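Local structure of alanine racemase, biosynthetic (Pseudomonas aeruginosa PAO1, 6A2F) at residues 3-9 with 233-239; 245-249 with 260-266; 281-286 with 332-337. The protein belongs to the alanine racemase family, dimeric two-domain proteins that join an N-terminal TIM barrel to a C-terminal domain built mainly of beta strands. All coordinates share one frame. Residue numbers count along the deposited sequence, not the author numbering.

How the contacts relate
The chain starts in the C-terminal beta domain with strand 4-8, passes through the TIM barrel and returns. Contact 1 closes that excursion of 223 residues, laying 3-9 antiparallel against the start of strand 234-246. Contact 2 takes up the far end of the same strand and pairs it with strand 264-269 across ten residues, four of them in short strands, its centre about 30 Å from that of contact 1. Contact 3 sets the loop before strand 286-289 against the end of helix 330-336, closing 45 residues. The loops follow in series, neither nesting nor crossing. Contacts 1 and 2 are pairings in one mixed sheet; contact 3 packs helix 330-336 against the turn entering strand 286-289 of that sheet.

Contact 1. Residues 3-9 with 233-239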
ATOM      1  N   PRO A   3     -15.331   7.426  -7.868  1.00 13.25           N
ATOM      2  CA  PRO A   3     -16.089   6.198  -7.650  1.00 12.84           C
ATOM      3  C   PRO A   3     -15.196   5.042  -7.205  1.00 12.51           C
ATOM      4  O   PRO A   3     -14.890   4.143  -7.993  1.00 12.37           O
ATOM      5  CB  PRO A   3     -16.727   5.914  -9.020  1.00 12.96           C
ATOM      6  CG  PRO A   3     -16.100   6.867  -9.993  1.00 13.13           C
ATOM      7  CD  PRO A   3     -15.020   7.633  -9.290  1.00 13.16           C
ATOM      8  N   LEU A   4     -14.768   5.095  -5.946  1.00 12.14           N
ATOM      9  CA  LEU A   4     -14.019   4.013  -5.319  1.00 11.87           C
ATOM     10  C   LEU A   4     -14.306   3.970  -3.828  1.00 11.75           C
ATOM     11  O   LEU A   4     -14.027   4.930  -3.094  1.00 11.73           O
ATOM     12  CB  LEU A   4     -12.516   4.146  -5.567  1.00 11.81           C
ATOM     13  CG  LEU A   4     -11.663   3.021  -4.975  1.00 11.76           C
ATOM     14  CD1 LEU A   4     -11.880   1.708  -5.713  1.00 11.76           C
ATOM     15  CD2 LEU A   4     -10.201   3.411  -5.015  1.00 11.74           C
ATOM     16  N   VAL A   5     -14.870   2.849  -3.390  1.00 11.54           N
ATOM     17  CA  VAL A   5     -15.293   2.677  -2.004  1.00 11.45           C
ATOM     18  C   VAL A   5     -14.968   1.266  -1.510  1.00 11.33           C
ATOM     19  O   VAL A   5     -15.226   0.276  -2.202  1.00 11.23           O
ATOM     20  CB  VAL A   5     -16.806   2.978  -1.821  1.00 11.37           C
ATOM     21  CG1 VAL A   5     -17.259   2.660  -0.407  1.00 11.35           C
ATOM     22  CG2 VAL A   5     -17.123   4.432  -2.140  1.00 11.28           C
ATOM     23  N   ALA A   6     -14.385   1.191  -0.316  1.00 11.20           N
ATOM     24  CA  ALA A   6     -14.194  -0.077   0.374  1.00 11.17           C
ATOM     25  C   ALA A   6     -15.334  -0.276   1.379  1.00 11.15           C
ATOM     26  O   ALA A   6     -15.377   0.372   2.428  1.00 11.23           O
ATOM     27  CB  ALA A   6     -12.838  -0.118   1.064  1.00 11.00           C
ATOM     28  N   THR A   7     -16.269  -1.155   1.035  1.00 11.07           N
ATOM     29  CA  THR A   7     -17.394  -1.467   1.904  1.00 11.00           C
ATOM     30  C   THR A   7     -16.998  -2.616   2.822  1.00 10.89           C
ATOM     31  O   THR A   7     -16.602  -3.693   2.357  1.00 10.88           O
ATOM     32  CB  THR A   7     -18.656  -1.811   1.082  1.00 11.05           C
ATOM     33  OG1 THR A   7     -19.003  -0.686   0.268  1.00 11.09           O
ATOM     34  CG2 THR A   7     -19.840  -2.152   1.987  1.00 10.96           C
ATOM     35  N   VAL A   8     -17.097  -2.366   4.124  1.00 10.70           N
ATOM     36  CA  VAL A   8     -16.720  -3.340   5.138  1.00 10.58           C
ATOM     37  C   VAL A   8     -17.965  -3.894   5.836  1.00 10.69           C
ATOM     38  O   VAL A   8     -18.783  -3.139   6.385  1.00 10.62           O
ATOM     39  CB  VAL A   8     -15.739  -2.740   6.170  1.00 10.49           C
ATOM     40  CG1 VAL A   8     -15.306  -3.787   7.187  1.00 10.45           C
ATOM     41  CG2 VAL A   8     -14.521  -2.146   5.478  1.00 10.44           C
ATOM     42  N   ASP A   9     -18.105  -5.218   5.794  1.00 10.81           N
ATOM     43  CA  ASP A   9     -19.191  -5.910   6.479  1.00 10.86           C
ATOM     44  C   ASP A   9     -18.744  -6.319   7.882  1.00 10.87           C
ATOM     45  O   ASP A   9     -18.088  -7.352   8.066  1.00 10.89           O
ATOM     46  CB  ASP A   9     -19.653  -7.128   5.668  1.00 10.94           C
ATOM     47  CG  ASP A   9     -20.904  -7.782   6.242  1.00 11.07           C
ATOM     48  OD1 ASP A   9     -21.310  -7.446   7.376  1.00 11.20           O
ATOM     49  OD2 ASP A   9     -21.490  -8.639   5.553  1.00 11.11           O
ATOM     50  N   ALA A 233     -15.097  -9.838   4.460  1.00 14.14           N
ATOM     51  CA  ALA A 233     -15.409  -8.600   5.164  1.00 13.61           C
ATOM     52  C   ALA A 233     -15.351  -7.379   4.251  1.00 13.23           C
ATOM     53  O   ALA A 233     -16.213  -6.504   4.343  1.00 13.19           O
ATOM     54  CB  ALA A 233     -14.489  -8.419   6.364  1.00 13.51           C
ATOM     55  N   MET A 234     -14.348  -7.328   3.374  1.00 12.76           N
ATOM     56  CA  MET A 234     -14.121  -6.149   2.540  1.00 12.62           C
ATOM     57  C   MET A 234     -14.589  -6.331   1.102  1.00 12.63           C
ATOM     58  O   MET A 234     -14.289  -7.336   0.458  1.00 12.66           O
ATOM     59  CB  MET A 234     -12.647  -5.727   2.551  1.00 12.43           C
ATOM     60  CG  MET A 234     -12.419  -4.326   1.990  1.00 12.39           C
ATOM     61  SD  MET A 234     -10.723  -3.947   1.491  1.00 12.29           S
ATOM     62  CE  MET A 234      -9.923  -3.785   3.086  1.00 12.28           C
ATOM     63  N   SER A 235     -15.317  -5.335   0.611  1.00 12.62           N
ATOM     64  CA  SER A 235     -15.700  -5.270  -0.786  1.00 12.71           C
ATOM     65  C   SER A 235     -15.142  -3.980  -1.378  1.00 12.76           C
ATOM     66  O   SER A 235     -15.563  -2.885  -1.005  1.00 12.73           O
ATOM     67  CB  SER A 235     -17.223  -5.324  -0.923  1.00 12.63           C
ATOM     68  OG  SER A 235     -17.593  -5.865  -2.173  1.00 12.68           O
ATOM     69  N   LEU A 236     -14.167  -4.113  -2.273  1.00 12.93           N
ATOM     70  CA  LEU A 236     -13.589  -2.954  -2.946  1.00 13.05           C
ATOM     71  C   LEU A 236     -14.281  -2.761  -4.291  1.00 13.28           C
ATOM     72  O   LEU A 236     -14.104  -3.558  -5.215  1.00 13.42           O
ATOM     73  CB  LEU A 236     -12.069  -3.103  -3.106  1.00 12.87           C
ATOM     74  CG  LEU A 236     -11.282  -1.899  -3.649  1.00 12.82           C
ATOM     75  CD1 LEU A 236     -11.373  -0.704  -2.711  1.00 12.75           C
ATOM     76  CD2 LEU A 236      -9.826  -2.259  -3.918  1.00 12.57           C
ATOM     77  N   GLY A 237     -15.093  -1.711  -4.380  1.00 13.56           N
ATOM     78  CA  GLY A 237     -15.875  -1.435  -5.579  1.00 13.89           C
ATOM     79  C   GLY A 237     -15.460  -0.151  -6.273  1.00 14.31           C
ATOM     80  O   GLY A 237     -15.219   0.869  -5.623  1.00 14.24           O
ATOM     81  N   ALA A 238     -15.368  -0.212  -7.599  1.00 14.57           N
ATOM     82  CA  ALA A 238     -15.095   0.961  -8.417  1.00 14.94           C
ATOM     83  C   ALA A 238     -16.079   1.045  -9.586  1.00 15.21           C
ATOM     84  O   ALA A 238     -17.138   0.412  -9.562  1.00 14.92           O
ATOM     85  CB  ALA A 238     -13.656   0.944  -8.914  1.00 15.02           C
ATOM     86  N   GLN A 239     -15.724   1.833 -10.600  1.00 15.43           N
ATOM     87  CA  GLN A 239     -16.575   2.019 -11.769  1.00 15.75           C
ATOM     88  C   GLN A 239     -15.784   2.122 -13.058  1.00 15.94           C
ATOM     89  O   GLN A 239     -14.615   2.514 -13.054  1.00 16.01           O
ATOM     90  CB  GLN A 239     -17.424   3.283 -11.619  1.00 15.86           C
ATOM     91  CG  GLN A 239     -18.829   3.046 -11.089  1.00 15.85           C
ATOM     92  CD  GLN A 239     -19.540   4.341 -10.750  1.00 15.84           C
ATOM     93  OE1 GLN A 239     -19.503   5.305 -11.522  1.00 15.71           O
ATOM     94  NE2 GLN A 239     -20.188   4.373  -9.586  1.00 15.62           N
TER
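Leu4, Ala6, Leu236 and Ala238 form the apolar centre on one face of this strand pair. Leu4 CD1 sits 3.9 Å from Leu236 CD1 and 3.7 Å from Ala238 CB, while Ala6 CB lies 4.1 Å from Leu236 CD1 and, diagonally, 4.3 Å from Met234 CG. Val8 lies on the same buried face. The other face, with Val5, Thr7 and Ser235, is partly exposed. Between the faces runs the backbone ladder. Val5 and Gly237 exchange two bonds of 3.0 Å, Val5 N to Gly237 O and Gly237 N to Val5 O; Thr7 and Ser235 do likewise, at 2.8 Å for Thr7 N to Ser235 O and 2.7 Å for Ser235 N to Thr7 O. Asp9 N to Ala233 O, 2.7 Å, ends the ladder. Asp9, at the N-cap of the next helix, bonds Ser11 OG through OD1 and, weakly, Ala12 N. At the opposite end Pro3 CB rests 3.7 Å from Gln239 CD, and Pro3 also packs on Phe83 of the second subunit. Strand 4-8 is an inner strand, between 354-356 and 234-246: the N-terminal strand belongs to the mixed sheet of the C-terminal domain, as in known alanine racemases.

Contact 2. Residues 245-249 with 260-266; sequences EVAVG and AERPARI
Val246, chi1 t, overlaps three side chains: its CG1 is 4.1 Å from Ala260 CB, its CB 4.3 Å from Ala264 CB and its CG2 4.0 Å from Ile266 CG1. Extended residues 245-246 run antiparallel to 264-266. Val246 and Ala264 form a hydrogen-bonded pair (CA to CA 4.9 Å), Val246 N to Ala264 O at 2.8 Å and Ala264 N to Val246 O at 2.7 Å. Glu245 and Arg265, also 4.9 Å CA to CA, form a non-hydrogen-bonded pair whose side chains close a salt bridge, Glu245 OE1 to Arg265 NH2, 2.9 Å; Glu245 is m,m, Arg265 t through chi3. Beyond Val246 the ladder stops, and the segments rejoin at Gly249 N to Ala260 O, 2.7 Å, with Gly249 at positive phi (85°). Strands 234-246 and 264-269, joined through short strands 251-252 and 258-259, are thus antiparallel neighbours in the C-terminal domain's sheet; strand 305-308 pairs along the other edge of 264-269, and His129 of the second subunit packs on Val246 and Ile266.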
ATOM      1  N   GLU A 245     -12.670   1.519 -28.203  1.00 26.34           N
ATOM      2  CA  GLU A 245     -12.424   0.527 -29.234  1.00 26.31           C
ATOM      3  C   GLU A 245     -10.929   0.523 -29.529  1.00 25.76           C
ATOM      4  O   GLU A 245     -10.333   1.580 -29.752  1.00 25.66           O
ATOM      5  CB  GLU A 245     -13.204   0.871 -30.507  1.00 27.75           C
ATOM      6  CG  GLU A 245     -14.720   0.867 -30.357  1.00 29.00           C
ATOM      7  CD  GLU A 245     -15.293  -0.526 -30.159  1.00 30.10           C
ATOM      8  OE1 GLU A 245     -16.390  -0.635 -29.566  1.00 30.98           O
ATOM      9  OE2 GLU A 245     -14.650  -1.511 -30.591  1.00 30.52           O
ATOM     10  N   VAL A 246     -10.324  -0.660 -29.516  1.00 24.94           N
ATOM     11  CA  VAL A 246      -8.897  -0.807 -29.804  1.00 24.42           C
ATOM     12  C   VAL A 246      -8.719  -1.820 -30.931  1.00 24.47           C
ATOM     13  O   VAL A 246      -9.133  -2.978 -30.807  1.00 24.54           O
ATOM     14  CB  VAL A 246      -8.097  -1.248 -28.556  1.00 24.21           C
ATOM     15  CG1 VAL A 246      -6.608  -1.303 -28.855  1.00 24.16           C
ATOM     16  CG2 VAL A 246      -8.348  -0.310 -27.386  1.00 24.32           C
ATOM     17  N   ALA A 247      -8.113  -1.371 -32.029  1.00 24.32           N
ATOM     18  CA  ALA A 247      -7.896  -2.207 -33.216  1.00 24.17           C
ATOM     19  C   ALA A 247      -6.788  -3.234 -33.000  1.00 23.99           C
ATOM     20  O   ALA A 247      -5.966  -3.086 -32.097  1.00 24.18           O
ATOM     21  CB  ALA A 247      -7.587  -1.336 -34.429  1.00 23.64           C
ATOM     22  N   VAL A 248      -6.779  -4.276 -33.830  1.00 24.10           N
ATOM     23  CA  VAL A 248      -5.737  -5.308 -33.791  1.00 24.02           C
ATOM     24  C   VAL A 248      -4.346  -4.676 -33.967  1.00 23.77           C
ATOM     25  O   VAL A 248      -4.165  -3.777 -34.794  1.00 23.45           O
ATOM     26  CB  VAL A 248      -6.015  -6.436 -34.829  1.00 24.32           C
ATOM     27  CG1 VAL A 248      -6.016  -5.902 -36.256  1.00 24.63           C
ATOM     28  CG2 VAL A 248      -5.033  -7.594 -34.683  1.00 24.38           C
ATOM     29  N   GLY A 249      -3.387  -5.123 -33.155  1.00 23.32           N
ATOM     30  CA  GLY A 249      -2.014  -4.618 -33.213  1.00 22.67           C
ATOM     31  C   GLY A 249      -1.769  -3.347 -32.416  1.00 22.64           C
ATOM     32  O   GLY A 249      -0.619  -2.916 -32.262  1.00 22.69           O
ATOM     33  N   ALA A 260      -3.558  -5.858 -28.635  1.00 23.40           N
ATOM     34  CA  ALA A 260      -4.824  -6.422 -29.106  1.00 24.69           C
ATOM     35  C   ALA A 260      -4.635  -7.366 -30.291  1.00 25.80           C
ATOM     36  O   ALA A 260      -3.986  -7.017 -31.280  1.00 25.78           O
ATOM     37  CB  ALA A 260      -5.798  -5.308 -29.463  1.00 24.47           C
ATOM     38  N   GLU A 261      -5.215  -8.558 -30.179  1.00 27.56           N
ATOM     39  CA  GLU A 261      -5.096  -9.592 -31.207  1.00 29.84           C
ATOM     40  C   GLU A 261      -6.374  -9.775 -32.027  1.00 30.89           C
ATOM     41  O   GLU A 261      -6.345 -10.361 -33.112  1.00 31.88           O
ATOM     42  CB  GLU A 261      -4.672 -10.917 -30.576  1.00 30.56           C
ATOM     43  CG  GLU A 261      -3.226 -10.931 -30.101  1.00 31.08           C
ATOM     44  CD  GLU A 261      -2.879 -12.183 -29.322  1.00 31.62           C
ATOM     45  OE1 GLU A 261      -1.756 -12.700 -29.509  1.00 32.22           O
ATOM     46  OE2 GLU A 261      -3.727 -12.656 -28.532  1.00 31.81           O
ATOM     47  N   ARG A 262      -7.485  -9.281 -31.492  1.00 31.56           N
ATOM     48  CA  ARG A 262      -8.753  -9.188 -32.210  1.00 32.01           C
ATOM     49  C   ARG A 262      -9.313  -7.793 -31.925  1.00 31.60           C
ATOM     50  O   ARG A 262      -8.884  -7.162 -30.956  1.00 32.05           O
ATOM     51  CB  ARG A 262      -9.712 -10.291 -31.740  1.00 33.27           C
ATOM     52  CG  ARG A 262     -10.111 -10.212 -30.270  1.00 34.37           C
ATOM     53  CD  ARG A 262     -10.552 -11.566 -29.738  1.00 35.27           C
ATOM     54  NE  ARG A 262     -10.976 -11.491 -28.338  1.00 35.93           N
ATOM     55  CZ  ARG A 262     -12.235 -11.602 -27.916  1.00 36.19           C
ATOM     56  NH1 ARG A 262     -12.504 -11.519 -26.619  1.00 35.79           N
ATOM     57  NH2 ARG A 262     -13.227 -11.804 -28.778  1.00 36.17           N
ATOM     58  N   PRO A 263     -10.250  -7.287 -32.762  1.00 30.83           N
ATOM     59  CA  PRO A 263     -10.810  -5.974 -32.417  1.00 29.85           C
ATOM     60  C   PRO A 263     -11.295  -5.993 -30.968  1.00 29.08           C
ATOM     61  O   PRO A 263     -12.072  -6.872 -30.584  1.00 28.63           O
ATOM     62  CB  PRO A 263     -11.985  -5.821 -33.387  1.00 30.10           C
ATOM     63  CG  PRO A 263     -11.607  -6.664 -34.556  1.00 30.48           C
ATOM     64  CD  PRO A 263     -10.865  -7.841 -33.983  1.00 30.63           C
ATOM     65  N   ALA A 264     -10.803  -5.048 -30.170  1.00 28.03           N
ATOM     66  CA  ALA A 264     -10.998  -5.100 -28.725  1.00 26.73           C
ATOM     67  C   ALA A 264     -11.818  -3.946 -28.161  1.00 26.21           C
ATOM     68  O   ALA A 264     -11.818  -2.833 -28.693  1.00 25.85           O
ATOM     69  CB  ALA A 264      -9.658  -5.201 -28.012  1.00 26.29           C
ATOM     70  N   ARG A 265     -12.518  -4.250 -27.073  1.00 25.48           N
ATOM     71  CA  ARG A 265     -13.299  -3.290 -26.319  1.00 24.64           C
ATOM     72  C   ARG A 265     -12.604  -3.158 -24.962  1.00 23.48           C
ATOM     73  O   ARG A 265     -12.455  -4.144 -24.239  1.00 23.54           O
ATOM     74  CB  ARG A 265     -14.724  -3.826 -26.165  1.00 25.56           C
ATOM     75  CG  ARG A 265     -15.794  -2.788 -25.901  1.00 26.52           C
ATOM     76  CD  ARG A 265     -17.180  -3.421 -25.974  1.00 27.07           C
ATOM     77  NE  ARG A 265     -18.219  -2.499 -25.515  1.00 27.53           N
ATOM     78  CZ  ARG A 265     -18.749  -1.525 -26.256  1.00 28.33           C
ATOM     79  NH1 ARG A 265     -19.685  -0.737 -25.736  1.00 29.12           N
ATOM     80  NH2 ARG A 265     -18.349  -1.327 -27.513  1.00 27.52           N
ATOM     81  N   ILE A 266     -12.146  -1.952 -24.630  1.00 21.98           N
ATOM     82  CA  ILE A 266     -11.313  -1.752 -23.441  1.00 20.58           C
ATOM     83  C   ILE A 266     -11.839  -0.667 -22.504  1.00 19.86           C
ATOM     84  O   ILE A 266     -12.044   0.477 -22.919  1.00 19.73           O
ATOM     85  CB  ILE A 266      -9.837  -1.494 -23.830  1.00 20.64           C
ATOM     86  CG1 ILE A 266      -9.241  -2.787 -24.406  1.00 20.64           C
ATOM     87  CG2 ILE A 266      -9.036  -0.941 -22.651  1.00 20.51           C
ATOM     88  CD1 ILE A 266      -7.803  -3.063 -24.038  1.00 20.51           C
TER

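Contact 3. Residues 281-286 with 332-337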
ATOM      1  N   ALA A 281       0.020  -6.456 -11.226  1.00 13.75           N
ATOM      2  CA  ALA A 281      -1.081  -7.343 -11.600  1.00 14.13           C
ATOM      3  C   ALA A 281      -1.001  -7.661 -13.089  1.00 14.43           C
ATOM      4  O   ALA A 281      -1.136  -6.762 -13.921  1.00 14.26           O
ATOM      5  CB  ALA A 281      -2.422  -6.711 -11.261  1.00 13.99           C
ATOM      6  N   PRO A 282      -0.751  -8.939 -13.427  1.00 14.84           N
ATOM      7  CA  PRO A 282      -0.557  -9.328 -14.823  1.00 15.25           C
ATOM      8  C   PRO A 282      -1.865  -9.449 -15.604  1.00 15.71           C
ATOM      9  O   PRO A 282      -2.953  -9.413 -15.017  1.00 15.75           O
ATOM     10  CB  PRO A 282       0.120 -10.698 -14.714  1.00 15.16           C
ATOM     11  CG  PRO A 282      -0.359 -11.252 -13.416  1.00 15.08           C
ATOM     12  CD  PRO A 282      -0.611 -10.083 -12.504  1.00 14.91           C
ATOM     13  N   ALA A 283      -1.738  -9.580 -16.924  1.00 15.98           N
ATOM     14  CA  ALA A 283      -2.863  -9.872 -17.794  1.00 16.03           C
ATOM     15  C   ALA A 283      -3.529 -11.167 -17.328  1.00 16.14           C
ATOM     16  O   ALA A 283      -2.848 -12.160 -17.053  1.00 15.95           O
ATOM     17  CB  ALA A 283      -2.389  -9.996 -19.235  1.00 15.98           C
ATOM     18  N   GLY A 284      -4.855 -11.144 -17.218  1.00 16.10           N
ATOM     19  CA  GLY A 284      -5.605 -12.317 -16.770  1.00 16.19           C
ATOM     20  C   GLY A 284      -6.024 -12.288 -15.308  1.00 16.11           C
ATOM     21  O   GLY A 284      -6.710 -13.203 -14.839  1.00 16.08           O
ATOM     22  N   THR A 285      -5.596 -11.254 -14.583  1.00 15.91           N
ATOM     23  CA  THR A 285      -6.060 -11.017 -13.218  1.00 15.78           C
ATOM     24  C   THR A 285      -7.568 -10.757 -13.277  1.00 15.95           C
ATOM     25  O   THR A 285      -8.021  -9.909 -14.049  1.00 15.86           O
ATOM     26  CB  THR A 285      -5.323  -9.829 -12.566  1.00 15.42           C
ATOM     27  OG1 THR A 285      -3.925 -10.115 -12.502  1.00 15.16           O
ATOM     28  CG2 THR A 285      -5.837  -9.569 -11.163  1.00 15.43           C
ATOM     29  N   PRO A 286      -8.350 -11.507 -12.483  1.00 16.17           N
ATOM     30  CA  PRO A 286      -9.807 -11.435 -12.579  1.00 16.46           C
ATOM     31  C   PRO A 286     -10.409 -10.155 -11.998  1.00 16.82           C
ATOM     32  O   PRO A 286      -9.857  -9.562 -11.054  1.00 16.59           O
ATOM     33  CB  PRO A 286     -10.269 -12.649 -11.770  1.00 16.38           C
ATOM     34  CG  PRO A 286      -9.180 -12.866 -10.775  1.00 16.41           C
ATOM     35  CD  PRO A 286      -7.912 -12.520 -11.505  1.00 16.34           C
ATOM     36  N   GLU A 332      -8.317 -15.084  -4.600  1.00 13.78           N
ATOM     37  CA  GLU A 332      -8.110 -15.384  -6.019  1.00 14.04           C
ATOM     38  C   GLU A 332      -7.315 -14.270  -6.701  1.00 14.07           C
ATOM     39  O   GLU A 332      -6.364 -14.547  -7.439  1.00 13.88           O
ATOM     40  CB  GLU A 332      -9.438 -15.623  -6.752  1.00 14.20           C
ATOM     41  CG  GLU A 332      -9.276 -16.327  -8.097  1.00 14.25           C
ATOM     42  CD  GLU A 332     -10.511 -16.250  -8.983  1.00 14.38           C
ATOM     43  OE1 GLU A 332     -11.644 -16.288  -8.462  1.00 14.42           O
ATOM     44  OE2 GLU A 332     -10.350 -16.163 -10.219  1.00 14.58           O
ATOM     45  N   VAL A 333      -7.701 -13.020  -6.440  1.00 14.25           N
ATOM     46  CA  VAL A 333      -7.025 -11.860  -7.033  1.00 14.48           C
ATOM     47  C   VAL A 333      -5.561 -11.811  -6.596  1.00 14.69           C
ATOM     48  O   VAL A 333      -4.669 -11.611  -7.421  1.00 14.46           O
ATOM     49  CB  VAL A 333      -7.743 -10.528  -6.705  1.00 14.31           C
ATOM     50  CG1 VAL A 333      -7.025  -9.346  -7.342  1.00 14.18           C
ATOM     51  CG2 VAL A 333      -9.184 -10.568  -7.184  1.00 14.30           C
ATOM     52  N   ALA A 334      -5.328 -12.019  -5.302  1.00 15.24           N
ATOM     53  CA  ALA A 334      -3.976 -12.049  -4.746  1.00 15.95           C
ATOM     54  C   ALA A 334      -3.113 -13.163  -5.347  1.00 16.60           C
ATOM     55  O   ALA A 334      -1.927 -12.957  -5.606  1.00 16.53           O
ATOM     56  CB  ALA A 334      -4.037 -12.186  -3.237  1.00 15.74           C
ATOM     57  N   ARG A 335      -3.713 -14.335  -5.559  1.00 17.68           N
ATOM     58  CA  ARG A 335      -3.012 -15.477  -6.154  1.00 18.64           C
ATOM     59  C   ARG A 335      -2.557 -15.152  -7.577  1.00 17.80           C
ATOM     60  O   ARG A 335      -1.437 -15.481  -7.964  1.00 17.68           O
ATOM     61  CB  ARG A 335      -3.888 -16.741  -6.115  1.00 20.62           C
ATOM     62  CG  ARG A 335      -3.168 -18.041  -6.461  1.00 23.18           C
ATOM     63  CD  ARG A 335      -3.964 -19.267  -6.032  1.00 25.47           C
ATOM     64  NE  ARG A 335      -5.327 -19.239  -6.571  1.00 28.33           N
ATOM     65  CZ  ARG A 335      -5.710 -19.811  -7.714  1.00 29.79           C
ATOM     66  NH1 ARG A 335      -6.977 -19.709  -8.111  1.00 30.46           N
ATOM     67  NH2 ARG A 335      -4.837 -20.488  -8.460  1.00 30.06           N
ATOM     68  N   ALA A 336      -3.420 -14.481  -8.334  1.00 17.14           N
ATOM     69  CA  ALA A 336      -3.085 -14.027  -9.684  1.00 16.62           C
ATOM     70  C   ALA A 336      -1.957 -12.992  -9.674  1.00 16.31           C
ATOM     71  O   ALA A 336      -1.183 -12.890 -10.636  1.00 16.77           O
ATOM     72  CB  ALA A 336      -4.319 -13.464 -10.371  1.00 16.45           C
ATOM     73  N   CYS A 337      -1.865 -12.236  -8.581  1.00 15.41           N
ATOM     74  CA  CYS A 337      -0.857 -11.192  -8.432  1.00 14.60           C
ATOM     75  C   CYS A 337       0.426 -11.691  -7.775  1.00 14.21           C
ATOM     76  O   CYS A 337       1.328 -10.901  -7.495  1.00 14.23           O
ATOM     77  CB  CYS A 337      -1.434 -10.009  -7.653  1.00 14.42           C
ATOM     78  SG  CYS A 337      -2.645  -9.058  -8.596  1.00 14.25           S
TER
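Thr285 adopts the m rotamer, and both of its branches are used. OG1 turns back on its own segment to donate a 2.8 Å hydrogen bond to Pro282 O, reinforcing the type II turn from Pro282 to Thr285, in which Gly284 takes the positive-phi position and Thr285 N also reaches Pro282 O at 3.3 Å. The same OG1 lies 4.0 Å from Ala336 CB, while CG2 is 4.0 Å from Val333 CG1 and 4.1 Å from Cys337 SG. Val333 is t, which sends its CG2 to within 4.3 Å of Pro286 CG. The Pro286 ring lies against the helix, its CD 3.9 Å from Ala336 CB. Glu332, t at chi1 and chi2, stretches past this ring so that OE2 comes 3.5 Å from Pro286 CG. Just beyond the helix, Cys337 in the m rotamer sets SG 3.6 Å from Ala281 CB, and Pro282 CG approaches Ala336 O at 3.3 Å. The turn leading into strand 286-289 is thus seated on the last turn of helix 330-336. Since the two segments share no hydrogen bond, their fit depends on the shapes of small apolar groups and rigid proline rings; Thr285 OG1 is satisfied within its own turn, and Glu332 by a salt bridge to Arg293.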